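Local structure of response regulator aspartate phosphatase H (3Q15) at residues K140-F143 with H144-A148. The protein dephosphorylates the sporulation response regulator Spo0F and also acts on the competence regulator ComA, helping to separate competence from sporulation in time in Bacillus subtilis. Sequence-based numbering, arbitrary orientation.
Sequences KAEF and HFKVA. With SO4 (sulfate ion), chain F.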
loop_
_atom_site.group_PDB
_atom_site.type_symbol
_atom_site.label_atom_id
_atom_site.label_comp_id
_atom_site.label_asym_id
_atom_site.label_seq_id
_atom_site.Cartn_x
_atom_site.Cartn_y
_atom_site.Cartn_z
ATOM N N LYS A 140 3.405 -18.378 3.498
ATOM C CA LYS A 140 2.548 -17.203 3.364
ATOM C C LYS A 140 2.880 -16.139 4.410
ATOM O O LYS A 140 2.989 -14.956 4.087
ATOM C CB LYS A 140 1.067 -17.587 3.450
ATOM C CG LYS A 140 0.590 -18.513 2.332
ATOM C CD LYS A 140 -0.935 -18.585 2.289
ATOM C CE LYS A 140 -1.432 -19.608 1.273
ATOM N NZ LYS A 140 -1.130 -21.003 1.696
ATOM N N ALA A 141 3.038 -16.559 5.662
ATOM C CA ALA A 141 3.411 -15.634 6.729
ATOM C C ALA A 141 4.720 -14.930 6.397
ATOM O O ALA A 141 4.855 -13.715 6.568
ATOM C CB ALA A 141 3.535 -16.373 8.053
ATOM N N GLU A 142 5.679 -15.712 5.919
ATOM C CA GLU A 142 7.020 -15.226 5.643
ATOM C C GLU A 142 6.983 -14.116 4.595
ATOM O O GLU A 142 7.674 -13.105 4.720
ATOM C CB GLU A 142 7.901 -16.381 5.168
ATOM C CG GLU A 142 9.382 -16.175 5.411
ATOM C CD GLU A 142 9.782 -16.376 6.865
ATOM O OE1 GLU A 142 8.897 -16.642 7.709
ATOM O OE2 GLU A 142 10.991 -16.271 7.160
ATOM N N PHE A 143 6.162 -14.308 3.570
ATOM C CA PHE A 143 5.962 -13.291 2.551
ATOM C C PHE A 143 5.392 -12.007 3.148
ATOM O O PHE A 143 5.863 -10.904 2.853
ATOM C CB PHE A 143 5.022 -13.804 1.466
ATOM C CG PHE A 143 4.530 -12.729 0.549
ATOM C CD1 PHE A 143 5.305 -12.302 -0.518
ATOM C CD2 PHE A 143 3.301 -12.129 0.763
ATOM C CE1 PHE A 143 4.859 -11.305 -1.364
ATOM C CE2 PHE A 143 2.850 -11.130 -0.076
ATOM C CZ PHE A 143 3.628 -10.720 -1.146
ATOM N N HIS A 144 4.366 -12.153 3.978
ATOM C CA HIS A 144 3.720 -10.998 4.592
ATOM C C HIS A 144 4.663 -10.241 5.522
ATOM O O HIS A 144 4.643 -9.013 5.575
ATOM C CB HIS A 144 2.448 -11.415 5.333
ATOM C CG HIS A 144 1.320 -11.780 4.422
ATOM N ND1 HIS A 144 0.690 -10.856 3.614
ATOM C CD2 HIS A 144 0.714 -12.965 4.183
ATOM C CE1 HIS A 144 -0.256 -11.459 2.917
ATOM N NE2 HIS A 144 -0.264 -12.739 3.244
ATOM N N PHE A 145 5.488 -10.983 6.248
ATOM C CA PHE A 145 6.443 -10.388 7.173
ATOM C C PHE A 145 7.495 -9.561 6.440
ATOM O O PHE A 145 7.750 -8.408 6.794
ATOM C CB PHE A 145 7.120 -11.487 7.990
ATOM C CG PHE A 145 8.151 -10.982 8.956
ATOM C CD1 PHE A 145 7.794 -10.631 10.247
ATOM C CD2 PHE A 145 9.479 -10.875 8.578
ATOM C CE1 PHE A 145 8.742 -10.176 11.145
ATOM C CE2 PHE A 145 10.434 -10.417 9.472
ATOM C CZ PHE A 145 10.063 -10.067 10.757
ATOM N N LYS A 146 8.103 -10.157 5.421
ATOM C CA LYS A 146 9.180 -9.504 4.686
ATOM C C LYS A 146 8.674 -8.292 3.913
ATOM O O LYS A 146 9.328 -7.252 3.855
ATOM C CB LYS A 146 9.855 -10.501 3.743
ATOM C CG LYS A 146 10.636 -11.583 4.470
ATOM C CD LYS A 146 11.178 -12.625 3.512
ATOM C CE LYS A 146 11.989 -13.674 4.256
ATOM N NZ LYS A 146 13.153 -13.068 4.968
ATOM N N VAL A 147 7.499 -8.436 3.323
ATOM C CA VAL A 147 6.869 -7.347 2.598
ATOM C C VAL A 147 6.449 -6.242 3.574
ATOM O O VAL A 147 6.563 -5.056 3.269
ATOM C CB VAL A 147 5.654 -7.869 1.799
ATOM C CG1 VAL A 147 4.589 -6.804 1.648
ATOM C CG2 VAL A 147 6.094 -8.412 0.443
ATOM N N ALA A 148 5.964 -6.637 4.748
ATOM C CA ALA A 148 5.597 -5.672 5.785
ATOM C C ALA A 148 6.779 -4.773 6.124
ATOM O O ALA A 148 6.630 -3.559 6.274
ATOM C CB ALA A 148 5.095 -6.388 7.039
HETATM S S SO4 F . 15.508 -12.576 8.827
HETATM O O1 SO4 F . 15.282 -13.265 10.095
HETATM O O2 SO4 F . 16.941 -12.386 8.629
HETATM O O3 SO4 F . 14.967 -13.373 7.728
HETATM O O4 SO4 F . 14.846 -11.275 8.863
#
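Phe143 meets two residues that follow it on the same helix, turning its edge to His144 and one face to the Val147 methyl. CD2 of Phe143 stands over the centre of the imidazole in a T-shaped pair, the planes at 74° and the centroids 5.4 Å apart. One helical turn on, the CG2 methyl of Val147 makes a CH-pi contact, sitting 3.9 Å from the Phe143 centroid and nearer the CE1 rim than the middle; a branched residue suits this place by supplying that methyl. Phe143 reaches both because CG is anti to the backbone N (chi1 167°), which swings the ring alongside the later residues; a flat, apolar ring can give an edge to one partner and a face to the other. With an alanine here, the imidazole face and the Val147 methyl would probably lose their aromatic neighbour, and a gap would be likely to open toward helices 93-113 and 117-128.

Successive i to i+4 bonds fix the spacing of these side chains: His144 N to Lys140 O at 3.1 Å, for example, and Val147 N to Phe143 O at 3.0 Å. Histidine combines an aromatic face with a polar ND1, hydrogen-bonded to His163.

On another side of the helix the long aliphatic chain of Lys146 passes Glu142 before its charged end, CE of Lys146 lying 3.8 Å from CG of Glu142. Glu142 OE2 and Lys146 NZ stay 4.4 Å apart, short of a salt bridge: OE2 forms one with Arg180, OE1 is hydrogen-bonded to the Tyr171 hydroxyl, and the ammonium makes a weak hydrogen bond to a sulfate, probably from the crystallisation liquor, that Arg180 also binds.

From Ala141 on, the residues fall in the predicted second TPR. Phe143 packs on helices 93-113 and 117-128, His144 and Ala141 on helix 157-172, and Phe145 on helices 157-172 and 178-194.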